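Phenol hydroxylase component phN (Pseudomonas stutzeri, PDB 3U52) probably hydroxylates phenol and related aromatic compounds with molecular oxygen at a carboxylate-bridged diiron centre, as the large subunit of a multicomponent monooxygenase. Local coordinates at residues Asp77-Asn82 against Ser150-His155; Ile88-Tyr93 against Phe484-Ser489; Lys98-Gly103 against Gln143-Ala148; Gly213-Tyr216 against Thr222-Phe225. One frame throughout, in Å; residues are numbered along the deposited sequence.

Contact 1 (Asp77-Asn82 against Ser150-His155); sequences DAFAQN and SHYNKH. With CU (copper (II) ion), chain J.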
loop_
_atom_site.group_PDB
_atom_site.type_symbol
_atom_site.label_atom_id
_atom_site.label_comp_id
_atom_site.label_asym_id
_atom_site.label_seq_id
_atom_site.Cartn_x
_atom_site.Cartn_y
_atom_site.Cartn_z
ATOM N N ASP A 77 -1.117 -7.417 0.933
ATOM C CA ASP A 77 -1.708 -7.744 2.218
ATOM C C ASP A 77 -3.210 -7.453 2.242
ATOM O O ASP A 77 -3.947 -8.195 2.881
ATOM C CB ASP A 77 -1.079 -6.961 3.385
ATOM C CG ASP A 77 0.384 -7.295 3.629
ATOM O OD1 ASP A 77 1.091 -6.358 4.057
ATOM O OD2 ASP A 77 0.831 -8.462 3.431
ATOM N N ALA A 78 -3.638 -6.360 1.609
ATOM C CA ALA A 78 -5.043 -5.959 1.539
ATOM C C ALA A 78 -5.859 -6.972 0.714
ATOM O O ALA A 78 -7.047 -7.268 1.030
ATOM C CB ALA A 78 -5.168 -4.585 0.879
ATOM N N PHE A 79 -5.238 -7.428 -0.366
ATOM C CA PHE A 79 -5.811 -8.449 -1.249
ATOM C C PHE A 79 -6.112 -9.709 -0.469
ATOM O O PHE A 79 -7.241 -10.220 -0.531
ATOM C CB PHE A 79 -4.849 -8.718 -2.420
ATOM C CG PHE A 79 -5.316 -9.778 -3.373
ATOM C CD1 PHE A 79 -6.164 -9.467 -4.407
ATOM C CD2 PHE A 79 -4.869 -11.097 -3.235
ATOM C CE1 PHE A 79 -6.601 -10.472 -5.318
ATOM C CE2 PHE A 79 -5.296 -12.084 -4.127
ATOM C CZ PHE A 79 -6.155 -11.761 -5.157
ATOM N N ALA A 80 -5.122 -10.188 0.289
ATOM C CA ALA A 80 -5.221 -11.389 1.098
ATOM C C ALA A 80 -6.203 -11.247 2.273
ATOM O O ALA A 80 -7.000 -12.172 2.513
ATOM C CB ALA A 80 -3.825 -11.797 1.626
ATOM N N GLN A 81 -6.106 -10.121 3.002
ATOM C CA GLN A 81 -6.973 -9.834 4.145
ATOM C C GLN A 81 -8.450 -9.750 3.705
ATOM O O GLN A 81 -9.333 -10.214 4.440
ATOM C CB GLN A 81 -6.468 -8.631 5.009
ATOM C CG GLN A 81 -7.285 -7.292 5.043
ATOM C CD GLN A 81 -6.391 -5.946 5.027
ATOM O OE1 GLN A 81 -5.212 -5.933 5.481
ATOM N NE2 GLN A 81 -6.988 -4.817 4.493
ATOM N N ASN A 82 -8.692 -9.239 2.492
ATOM C CA ASN A 82 -10.039 -9.099 1.934
ATOM C C ASN A 82 -10.506 -10.212 0.982
ATOM O O ASN A 82 -11.499 -10.048 0.258
ATOM C CB ASN A 82 -10.224 -7.702 1.341
ATOM C CG ASN A 82 -10.109 -6.616 2.429
ATOM O OD1 ASN A 82 -10.966 -6.527 3.314
ATOM N ND2 ASN A 82 -9.007 -5.858 2.410
ATOM N N SER A 150 0.981 -16.332 -3.612
ATOM C CA SER A 150 0.916 -17.027 -2.356
ATOM C C SER A 150 -0.517 -17.294 -1.926
ATOM O O SER A 150 -0.855 -18.394 -1.512
ATOM C CB SER A 150 1.603 -16.202 -1.288
ATOM O OG SER A 150 1.822 -17.029 -0.168
ATOM N N HIS A 151 -1.359 -16.285 -2.072
ATOM C CA HIS A 151 -2.716 -16.351 -1.571
ATOM C C HIS A 151 -3.533 -17.232 -2.528
ATOM O O HIS A 151 -4.443 -17.934 -2.081
ATOM C CB HIS A 151 -3.310 -14.933 -1.472
ATOM C CG HIS A 151 -4.688 -14.897 -0.866
ATOM N ND1 HIS A 151 -4.912 -15.099 0.481
ATOM C CD2 HIS A 151 -5.907 -14.726 -1.431
ATOM C CE1 HIS A 151 -6.205 -14.989 0.729
ATOM N NE2 HIS A 151 -6.828 -14.757 -0.417
ATOM N N TYR A 152 -3.171 -17.247 -3.808
ATOM C CA TYR A 152 -3.871 -18.137 -4.777
ATOM C C TYR A 152 -3.586 -19.602 -4.463
ATOM O O TYR A 152 -4.487 -20.447 -4.528
ATOM C CB TYR A 152 -3.553 -17.798 -6.231
ATOM C CG TYR A 152 -4.224 -16.527 -6.731
ATOM C CD1 TYR A 152 -3.516 -15.342 -6.861
ATOM C CD2 TYR A 152 -5.582 -16.540 -7.108
ATOM C CE1 TYR A 152 -4.151 -14.170 -7.347
ATOM C CE2 TYR A 152 -6.225 -15.403 -7.541
ATOM C CZ TYR A 152 -5.509 -14.220 -7.680
ATOM O OH TYR A 152 -6.179 -13.097 -8.128
ATOM N N ASN A 153 -2.332 -19.880 -4.095
ATOM C CA ASN A 153 -1.876 -21.204 -3.668
ATOM C C ASN A 153 -2.631 -21.740 -2.446
ATOM O O ASN A 153 -2.831 -22.959 -2.311
ATOM C CB ASN A 153 -0.362 -21.197 -3.377
ATOM C CG ASN A 153 0.126 -22.543 -2.835
ATOM O OD1 ASN A 153 0.633 -22.643 -1.684
ATOM N ND2 ASN A 153 -0.055 -23.585 -3.623
ATOM N N LYS A 154 -3.060 -20.855 -1.552
ATOM C CA LYS A 154 -3.895 -21.314 -0.426
ATOM C C LYS A 154 -5.304 -21.769 -0.793
ATOM O O LYS A 154 -5.941 -22.505 0.005
ATOM C CB LYS A 154 -3.991 -20.228 0.637
ATOM C CG LYS A 154 -2.595 -19.803 1.109
ATOM C CD LYS A 154 -2.658 -18.804 2.239
ATOM C CE LYS A 154 -1.277 -18.260 2.495
ATOM N NZ LYS A 154 -1.269 -17.440 3.755
ATOM N N HIS A 155 -5.811 -21.342 -1.945
ATOM C CA HIS A 155 -7.233 -21.552 -2.257
ATOM C C HIS A 155 -7.505 -22.361 -3.524
ATOM O O HIS A 155 -8.673 -22.709 -3.788
ATOM C CB HIS A 155 -7.974 -20.212 -2.353
ATOM C CG HIS A 155 -8.102 -19.525 -1.027
ATOM N ND1 HIS A 155 -9.057 -19.892 -0.099
ATOM C CD2 HIS A 155 -7.359 -18.551 -0.443
ATOM C CE1 HIS A 155 -8.899 -19.182 1.007
ATOM N NE2 HIS A 155 -7.889 -18.342 0.818
HETATM CU CU CU J . -10.455 -21.278 -0.797
#
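Ala80 and His151 bring their CA atoms to 6.2 Å where the last turn of helix 58-81 runs beside the end of helix 125-155, the short axes nearly parallel at 18°. The His151 imidazole and the Phe79 ring carry the contact about equally. With CG anti to the backbone N (chi1 -176°), the His151 ring swings out to lie flat against the opposing backbone, where Ala80 CA sits over its centre as a CH-pi contact, 3.8 Å from the His151 centroid. The opposite face of that ring is met by His155 CD2 near the rim, and its NE2 is hydrogen-bonded to His85. A leucine in place of His151 would probably leave His85 without this mate and Ala80 without a flat surface to rest on.

Phe79 completes an aromatic cluster. Phe79 CE2 comes 3.8 Å from His151 CD2, the rings meeting obliquely. At the phenol end of Tyr152, Phe79 CZ lies 3.3 Å from Tyr152 OH and 3.6 Å from Tyr152 CZ, with the two rings inclined at 46°. That hydroxyl is buried but satisfied by a hydrogen bond with Asp219. A turn further on, His155 ND1 binds the copper ion at 2.1 Å; His494, near the C-terminus, supplies another ligand, while His85 stacks on the His155 ring.

The contact thus fastens helix 58-81 to the end of helix 125-155, which carries iron ligands farther back. Helix 220-250 closes in under Phe79 through Met220 and Ala221, a chain of another protein lies against Asp77 and Ser150, and Ile75 of the second subunit packs on Ala78.

Contact 2 (Ile88-Tyr93 against Phe484-Ser489); sequences ISDARY and FDYVGS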
loop_
_atom_site.group_PDB
_atom_site.type_symbol
_atom_site.label_atom_id
_atom_site.label_comp_id
_atom_site.label_asym_id
_atom_site.label_seq_id
_atom_site.Cartn_x
_atom_site.Cartn_y
_atom_site.Cartn_z
ATOM N N ILE A 88 -12.187 -12.595 -8.736
ATOM C CA ILE A 88 -11.814 -12.907 -10.107
ATOM C C ILE A 88 -13.054 -13.286 -10.923
ATOM O O ILE A 88 -14.107 -13.604 -10.356
ATOM C CB ILE A 88 -10.695 -14.007 -10.221
ATOM C CG1 ILE A 88 -11.114 -15.330 -9.563
ATOM C CG2 ILE A 88 -9.314 -13.479 -9.689
ATOM C CD1 ILE A 88 -10.093 -16.472 -9.756
ATOM N N SER A 89 -12.950 -13.211 -12.243
ATOM C CA SER A 89 -14.085 -13.473 -13.148
ATOM C C SER A 89 -14.665 -14.910 -12.963
ATOM O O SER A 89 -15.897 -15.084 -12.910
ATOM C CB SER A 89 -13.661 -13.234 -14.593
ATOM O OG SER A 89 -12.473 -13.980 -14.863
ATOM N N ASP A 90 -13.774 -15.900 -12.839
ATOM C CA ASP A 90 -14.129 -17.346 -12.751
ATOM C C ASP A 90 -12.877 -18.111 -12.388
ATOM O O ASP A 90 -11.772 -17.705 -12.766
ATOM C CB ASP A 90 -14.612 -17.868 -14.118
ATOM C CG ASP A 90 -15.112 -19.318 -14.044
ATOM O OD1 ASP A 90 -14.378 -20.236 -14.430
ATOM O OD2 ASP A 90 -16.214 -19.533 -13.504
ATOM N N ALA A 91 -13.027 -19.220 -11.667
ATOM C CA ALA A 91 -11.883 -20.007 -11.231
ATOM C C ALA A 91 -11.079 -20.593 -12.422
ATOM O O ALA A 91 -9.904 -20.926 -12.228
ATOM C CB ALA A 91 -12.295 -21.094 -10.295
ATOM N N ARG A 92 -11.680 -20.683 -13.625
ATOM C CA ARG A 92 -10.931 -21.127 -14.818
ATOM C C ARG A 92 -9.695 -20.248 -14.978
ATOM O O ARG A 92 -8.648 -20.701 -15.453
ATOM C CB ARG A 92 -11.749 -21.061 -16.127
ATOM C CG ARG A 92 -12.857 -22.136 -16.232
ATOM C CD ARG A 92 -13.663 -22.031 -17.563
ATOM N NE ARG A 92 -14.184 -20.671 -17.759
ATOM C CZ ARG A 92 -14.711 -20.177 -18.892
ATOM N NH1 ARG A 92 -14.780 -20.927 -19.998
ATOM N NH2 ARG A 92 -15.157 -18.907 -18.933
ATOM N N TYR A 93 -9.830 -18.971 -14.605
ATOM C CA TYR A 93 -8.748 -17.982 -14.773
ATOM C C TYR A 93 -7.496 -18.409 -14.028
ATOM O O TYR A 93 -6.391 -18.101 -14.472
ATOM C CB TYR A 93 -9.201 -16.577 -14.277
ATOM C CG TYR A 93 -8.035 -15.594 -14.107
ATOM C CD1 TYR A 93 -7.522 -14.861 -15.208
ATOM C CD2 TYR A 93 -7.407 -15.432 -12.875
ATOM C CE1 TYR A 93 -6.454 -13.974 -15.044
ATOM C CE2 TYR A 93 -6.345 -14.562 -12.705
ATOM C CZ TYR A 93 -5.882 -13.831 -13.764
ATOM O OH TYR A 93 -4.799 -13.004 -13.524
ATOM N N PHE A 484 -6.652 -33.132 -14.974
ATOM C CA PHE A 484 -7.957 -33.498 -15.541
ATOM C C PHE A 484 -8.802 -32.278 -15.896
ATOM O O PHE A 484 -8.390 -31.143 -15.621
ATOM C CB PHE A 484 -8.779 -34.403 -14.608
ATOM C CG PHE A 484 -8.141 -35.755 -14.299
ATOM C CD1 PHE A 484 -7.619 -36.566 -15.326
ATOM C CD2 PHE A 484 -8.105 -36.226 -12.994
ATOM C CE1 PHE A 484 -7.040 -37.815 -15.042
ATOM C CE2 PHE A 484 -7.515 -37.483 -12.682
ATOM C CZ PHE A 484 -6.999 -38.283 -13.717
ATOM N N ASP A 485 -9.984 -32.505 -16.497
ATOM C CA ASP A 485 -10.894 -31.441 -16.877
ATOM C C ASP A 485 -11.295 -30.515 -15.713
ATOM O O ASP A 485 -11.430 -30.935 -14.559
ATOM C CB ASP A 485 -12.188 -32.025 -17.477
ATOM C CG ASP A 485 -12.855 -31.087 -18.429
ATOM O OD1 ASP A 485 -12.621 -31.255 -19.650
ATOM O OD2 ASP A 485 -13.615 -30.159 -17.988
ATOM N N TYR A 486 -11.519 -29.252 -16.039
ATOM C CA TYR A 486 -11.984 -28.290 -15.045
ATOM C C TYR A 486 -13.370 -28.664 -14.487
ATOM O O TYR A 486 -13.654 -28.498 -13.274
ATOM C CB TYR A 486 -12.049 -26.892 -15.655
ATOM C CG TYR A 486 -12.672 -25.885 -14.717
ATOM C CD1 TYR A 486 -11.966 -25.390 -13.605
ATOM C CD2 TYR A 486 -13.983 -25.449 -14.922
ATOM C CE1 TYR A 486 -12.566 -24.437 -12.726
ATOM C CE2 TYR A 486 -14.584 -24.507 -14.062
ATOM C CZ TYR A 486 -13.878 -24.022 -12.965
ATOM O OH TYR A 486 -14.503 -23.070 -12.137
ATOM N N VAL A 487 -14.234 -29.125 -15.389
ATOM C CA VAL A 487 -15.599 -29.538 -15.010
ATOM C C VAL A 487 -15.520 -30.784 -14.105
ATOM O O VAL A 487 -15.034 -31.843 -14.497
ATOM C CB VAL A 487 -16.484 -29.711 -16.276
ATOM C CG1 VAL A 487 -17.833 -30.326 -15.940
ATOM C CG2 VAL A 487 -16.641 -28.343 -16.956
ATOM N N GLY A 488 -15.924 -30.592 -12.861
ATOM C CA GLY A 488 -15.903 -31.630 -11.861
ATOM C C GLY A 488 -14.667 -31.612 -10.998
ATOM O O GLY A 488 -14.414 -32.565 -10.241
ATOM N N SER A 489 -13.859 -30.571 -11.116
ATOM C CA SER A 489 -12.589 -30.555 -10.387
ATOM C C SER A 489 -12.851 -29.975 -9.036
ATOM O O SER A 489 -13.866 -29.324 -8.864
ATOM C CB SER A 489 -11.587 -29.656 -11.101
ATOM O OG SER A 489 -12.115 -28.327 -11.175
#
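Tyr486 is the residue that loop 484-489 lays against Asp90, Ala91 and Arg92. Just before it, Asp485 folds the chain around Tyr486 into an Asx turn, its OD2 accepting Val487 N at 2.9 Å through the anti lone pair, while Asp485 OD1 is salt-bridged to Arg389.

Tyr486 itself has CG anti to the backbone N (chi1 174°), which carries the ring across to the other loop. Arg92 CG lies over one ring face, a CH-pi contact 3.7 Å from the Tyr486 centroid. The arginine chain bends at chi3 and its guanidinium, tilted 45° to the ring, goes on to a salt bridge with Glu357. At the far end, Tyr486 OH is 3.5 Å from Ala91 CB and 3.6 Å from Asp90 OD1. Asp90 OD1 accepts Arg92 N at 2.9 Å in a second Asx turn, which holds the Arg92 backbone beside the ring, and it also takes a weak, salt-bridging bond from Arg92 NE. An alanine in place of Tyr486 would probably open a gap between the two loops and leave Arg92 CG without the aromatic face it lies over.

From Tyr486 to Ser489 the chain makes a type II beta turn. Val487 and Gly488 occupy its corners; at the positive phi of Gly488 (95°) a CB would press on the carbonyl O before it. Ser489 closes the turn with two bonds to one acceptor, since both Ser489 N and Ser489 OG (2.6 Å) donate to Tyr486 O. Ser489 OG also caps Gln492 N as the N-cap of helix 490-498.

Contact 3 (Lys98-Gly103 against Gln143-Ala148); sequences KLFISG and QTQQHA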
loop_
_atom_site.group_PDB
_atom_site.type_symbol
_atom_site.label_atom_id
_atom_site.label_comp_id
_atom_site.label_asym_id
_atom_site.label_seq_id
_atom_site.Cartn_x
_atom_site.Cartn_y
_atom_site.Cartn_z
ATOM N N LYS A 98 -1.311 -20.977 -12.717
ATOM C CA LYS A 98 -0.580 -22.280 -12.532
ATOM C C LYS A 98 0.514 -22.400 -13.581
ATOM O O LYS A 98 1.647 -22.737 -13.265
ATOM C CB LYS A 98 -1.545 -23.450 -12.658
ATOM C CG LYS A 98 -2.713 -23.343 -11.675
ATOM C CD LYS A 98 -3.801 -24.362 -11.937
ATOM C CE LYS A 98 -5.105 -23.981 -11.182
ATOM N NZ LYS A 98 -6.068 -25.124 -11.200
ATOM N N LEU A 99 0.167 -22.055 -14.816
ATOM C CA LEU A 99 1.113 -21.942 -15.921
ATOM C C LEU A 99 2.208 -20.891 -15.654
ATOM O O LEU A 99 3.395 -21.131 -15.877
ATOM C CB LEU A 99 0.328 -21.611 -17.197
ATOM C CG LEU A 99 0.841 -21.648 -18.637
ATOM C CD1 LEU A 99 1.709 -22.894 -18.984
ATOM C CD2 LEU A 99 -0.391 -21.611 -19.574
ATOM N N PHE A 100 1.815 -19.734 -15.180
ATOM C CA PHE A 100 2.776 -18.699 -14.846
ATOM C C PHE A 100 3.779 -19.085 -13.759
ATOM O O PHE A 100 4.979 -18.933 -13.975
ATOM C CB PHE A 100 2.067 -17.419 -14.439
ATOM C CG PHE A 100 2.998 -16.221 -14.328
ATOM C CD1 PHE A 100 3.560 -15.872 -13.099
ATOM C CD2 PHE A 100 3.310 -15.449 -15.449
ATOM C CE1 PHE A 100 4.416 -14.794 -13.002
ATOM C CE2 PHE A 100 4.185 -14.340 -15.348
ATOM C CZ PHE A 100 4.738 -14.023 -14.134
ATOM N N ILE A 101 3.304 -19.560 -12.606
ATOM C CA ILE A 101 4.195 -19.905 -11.485
ATOM C C ILE A 101 5.133 -21.100 -11.736
ATOM O O ILE A 101 6.220 -21.178 -11.139
ATOM C CB ILE A 101 3.406 -20.117 -10.177
ATOM C CG1 ILE A 101 4.329 -19.957 -8.961
ATOM C CG2 ILE A 101 2.703 -21.519 -10.174
ATOM C CD1 ILE A 101 3.614 -19.965 -7.612
ATOM N N SER A 102 4.718 -22.039 -12.600
ATOM C CA SER A 102 5.528 -23.207 -12.876
ATOM C C SER A 102 6.387 -23.066 -14.148
ATOM O O SER A 102 7.439 -23.735 -14.280
ATOM C CB SER A 102 4.651 -24.452 -12.896
ATOM O OG SER A 102 3.637 -24.308 -13.844
ATOM N N GLY A 103 5.964 -22.190 -15.075
ATOM C CA GLY A 103 6.700 -21.989 -16.333
ATOM C C GLY A 103 7.392 -20.653 -16.565
ATOM O O GLY A 103 8.369 -20.578 -17.357
ATOM N N GLN A 143 10.855 -13.126 -6.571
ATOM C CA GLN A 143 10.353 -13.150 -5.210
ATOM C C GLN A 143 8.988 -12.505 -5.082
ATOM O O GLN A 143 8.129 -13.041 -4.389
ATOM C CB GLN A 143 11.388 -12.483 -4.299
ATOM C CG GLN A 143 12.756 -13.210 -4.315
ATOM C CD GLN A 143 13.692 -12.656 -3.273
ATOM O OE1 GLN A 143 13.686 -11.447 -3.018
ATOM N NE2 GLN A 143 14.493 -13.528 -2.654
ATOM N N THR A 144 8.768 -11.366 -5.715
ATOM C CA THR A 144 7.463 -10.721 -5.644
ATOM C C THR A 144 6.361 -11.554 -6.332
ATOM O O THR A 144 5.228 -11.550 -5.892
ATOM C CB THR A 144 7.471 -9.287 -6.212
ATOM O OG1 THR A 144 7.711 -9.336 -7.607
ATOM C CG2 THR A 144 8.554 -8.418 -5.573
ATOM N N GLN A 145 6.696 -12.286 -7.395
ATOM C CA GLN A 145 5.785 -13.278 -7.946
ATOM C C GLN A 145 5.445 -14.401 -6.956
ATOM O O GLN A 145 4.283 -14.728 -6.826
ATOM C CB GLN A 145 6.324 -13.827 -9.290
ATOM C CG GLN A 145 6.268 -12.717 -10.352
ATOM C CD GLN A 145 7.039 -13.059 -11.607
ATOM O OE1 GLN A 145 7.406 -14.210 -11.792
ATOM N NE2 GLN A 145 7.273 -12.052 -12.491
ATOM N N GLN A 146 6.424 -14.934 -6.207
ATOM C CA GLN A 146 6.105 -15.938 -5.185
ATOM C C GLN A 146 5.138 -15.357 -4.162
ATOM O O GLN A 146 4.255 -16.074 -3.646
ATOM C CB GLN A 146 7.327 -16.420 -4.414
ATOM C CG GLN A 146 8.392 -17.092 -5.259
ATOM C CD GLN A 146 7.886 -18.331 -5.977
ATOM O OE1 GLN A 146 7.192 -19.179 -5.383
ATOM N NE2 GLN A 146 8.257 -18.465 -7.257
ATOM N N HIS A 147 5.321 -14.083 -3.834
ATOM C CA HIS A 147 4.468 -13.446 -2.822
ATOM C C HIS A 147 3.100 -13.164 -3.405
ATOM O O HIS A 147 2.102 -13.361 -2.715
ATOM C CB HIS A 147 5.166 -12.194 -2.249
ATOM C CG HIS A 147 6.378 -12.536 -1.428
ATOM N ND1 HIS A 147 7.488 -11.730 -1.344
ATOM C CD2 HIS A 147 6.623 -13.584 -0.615
ATOM C CE1 HIS A 147 8.381 -12.282 -0.551
ATOM N NE2 HIS A 147 7.884 -13.413 -0.101
ATOM N N ALA A 148 3.052 -12.779 -4.687
ATOM C CA ALA A 148 1.784 -12.465 -5.377
ATOM C C ALA A 148 0.853 -13.667 -5.446
ATOM O O ALA A 148 -0.345 -13.537 -5.226
ATOM C CB ALA A 148 2.014 -11.915 -6.808
HETATM O O HOH W 1 7.884 -20.932 -9.002
#
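Gln145 reaches from helix 125-155 to the Phe100 ring on helix 94-103. From CB the chain leaves with CG anti to the carbonyl carbon (chi1 -68°) and then runs extended. Gln145 CG arrives at the edge of the Phe100 ring, in its plane, 3.8 Å from Phe100 CE1. Gln145 CD follows at 3.4 Å from the same Phe100 CE1. At the tip the amide is inclined 63° to the ring: Gln145 OE1 comes obliquely to 3.3 Å from Phe100 CE1, and Gln145 NE2 lies 3.6 Å from Phe100 CZ. Both polar atoms are buried and satisfied, OE1 by Ser105 OG and NE2 by Glu108 OE1, which fixes the amide's rotation. Glu108 is an iron ligand, so Gln145 stands in the second shell of the diiron centre.

Alongside, a water donates to Ile101 O at 2.7 Å and accepts from Gln146 NE2 at 3.0 Å, joining the two helices through a polar bridge. Phe100 and Ala148 help to line a xenon pocket, and the xenon also touches Gln145.

Around this buried junction, Phe210 meets the Phe100 ring edge-to-face, helix 105-121 presents Ser105 to Phe100 and Gln146, and helix 220-250 packs Phe225 on Gln145.

Contact 4 (Gly213-Tyr216 against Thr222-Phe225); sequences GAAY and TVTF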
loop_
_atom_site.group_PDB
_atom_site.type_symbol
_atom_site.label_atom_id
_atom_site.label_comp_id
_atom_site.label_asym_id
_atom_site.label_seq_id
_atom_site.Cartn_x
_atom_site.Cartn_y
_atom_site.Cartn_z
ATOM N N GLY A 213 -4.673 -9.379 -19.039
ATOM C CA GLY A 213 -5.602 -10.460 -18.649
ATOM C C GLY A 213 -5.995 -10.342 -17.177
ATOM O O GLY A 213 -7.168 -10.508 -16.821
ATOM N N ALA A 214 -5.019 -10.082 -16.322
ATOM C CA ALA A 214 -5.278 -9.818 -14.912
ATOM C C ALA A 214 -6.252 -8.654 -14.730
ATOM O O ALA A 214 -7.186 -8.762 -13.941
ATOM C CB ALA A 214 -3.972 -9.540 -14.159
ATOM N N ALA A 215 -6.024 -7.564 -15.461
ATOM C CA ALA A 215 -6.852 -6.358 -15.341
ATOM C C ALA A 215 -8.277 -6.668 -15.784
ATOM O O ALA A 215 -9.184 -6.207 -15.144
ATOM C CB ALA A 215 -6.293 -5.200 -16.147
ATOM N N TYR A 216 -8.477 -7.489 -16.823
ATOM C CA TYR A 216 -9.846 -7.779 -17.320
ATOM C C TYR A 216 -10.562 -8.880 -16.532
ATOM O O TYR A 216 -11.743 -9.135 -16.772
ATOM C CB TYR A 216 -9.826 -8.159 -18.788
ATOM C CG TYR A 216 -9.578 -7.038 -19.793
ATOM C CD1 TYR A 216 -8.625 -6.056 -19.574
ATOM C CD2 TYR A 216 -10.273 -7.028 -21.007
ATOM C CE1 TYR A 216 -8.394 -5.057 -20.521
ATOM C CE2 TYR A 216 -10.059 -6.033 -21.951
ATOM C CZ TYR A 216 -9.108 -5.065 -21.713
ATOM O OH TYR A 216 -8.925 -4.086 -22.679
ATOM N N THR A 222 -1.959 -9.653 -9.404
ATOM C CA THR A 222 -1.159 -9.759 -10.635
ATOM C C THR A 222 -1.060 -8.374 -11.337
ATOM O O THR A 222 0.039 -7.922 -11.776
ATOM C CB THR A 222 -1.723 -10.914 -11.544
ATOM O OG1 THR A 222 -1.628 -12.174 -10.839
ATOM C CG2 THR A 222 -1.003 -11.011 -12.928
ATOM N N VAL A 223 -2.179 -7.649 -11.404
ATOM C CA VAL A 223 -2.116 -6.407 -12.139
ATOM C C VAL A 223 -1.195 -5.399 -11.408
ATOM O O VAL A 223 -0.452 -4.652 -12.049
ATOM C CB VAL A 223 -3.489 -5.841 -12.536
ATOM C CG1 VAL A 223 -4.169 -5.189 -11.361
ATOM C CG2 VAL A 223 -3.292 -4.816 -13.642
ATOM N N THR A 224 -1.202 -5.456 -10.081
ATOM C CA THR A 224 -0.360 -4.601 -9.239
ATOM C C THR A 224 1.107 -4.990 -9.435
ATOM O O THR A 224 1.970 -4.124 -9.535
ATOM C CB THR A 224 -0.753 -4.733 -7.750
ATOM O OG1 THR A 224 -2.114 -4.303 -7.603
ATOM C CG2 THR A 224 0.161 -3.866 -6.840
ATOM N N PHE A 225 1.390 -6.303 -9.443
ATOM C CA PHE A 225 2.729 -6.719 -9.800
ATOM C C PHE A 225 3.107 -6.135 -11.180
ATOM O O PHE A 225 4.176 -5.549 -11.328
ATOM C CB PHE A 225 2.936 -8.239 -9.809
ATOM C CG PHE A 225 4.216 -8.607 -10.504
ATOM C CD1 PHE A 225 5.447 -8.361 -9.870
ATOM C CD2 PHE A 225 4.216 -9.063 -11.822
ATOM C CE1 PHE A 225 6.654 -8.605 -10.535
ATOM C CE2 PHE A 225 5.426 -9.312 -12.495
ATOM C CZ PHE A 225 6.643 -9.075 -11.848
#
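Ala214 points its CB at the first turn of helix 220-250, into the angle between Thr222 and Val223. Thr222 turns its methyl to meet it: Thr222 CG2 is anti to the backbone N, ending 3.5 Å from Ala214 CB, whereas OG1 takes the branch beside the N (chi1 -61°) and is hydrogen-bonded to Asp219. The residue is thus split, apolar toward helix 187-216 and polar toward the connecting loop. Val223 comes in next to it, Val223 CB lying 4.1 Å from Ala214 CB. One of its branches, Val223 CG2, is also anti to the backbone N and reaches past to touch Ala215 CB at 3.9 Å, methyl against methyl. Alanines on one side let the backbones draw close, with CA atoms of Ala214 and Val223 just 5.4 Å apart.

Helix 187-216 ends, a short connection follows, and helix 220-250 begins with its first turn packed against the last turn of the one before. Helix 187-216 carries the iron ligand Glu199 well before this point, and helix 220-250 carries Glu233 and His236 after it.

Thr222 lines a xenon pocket with Met149 of helix 125-155, and Met211 of helix 187-216 packs against it. Val223 also packs on Asn82 of the second subunit and on an apolar side chain of another protein's chain.

Overall arrangement
The four contacts lie 13 to 19 Å apart between centres. Contacts 1 and 3 share helix 125-155, and contact 3 is nested along the chain inside the loop that contact 1 closes. Contact 4 follows, joining helices 187-216 and 220-250, while contact 2 ties a loop near the start of the chain to one near its end and encloses contacts 3 and 4. They also touch directly: Ile88 meets Tyr152, Tyr93 packs on Ala214, and Phe225 on Thr144. Asp219, between helices 187-216 and 220-250, is also hydrogen-bonded to Tyr93 and thereby serves contacts 1, 2 and 4. Contacts 1, 3 and 4 join helices of the diiron hydroxylase region, while contact 2 attaches the loop before the C-terminal helix to it.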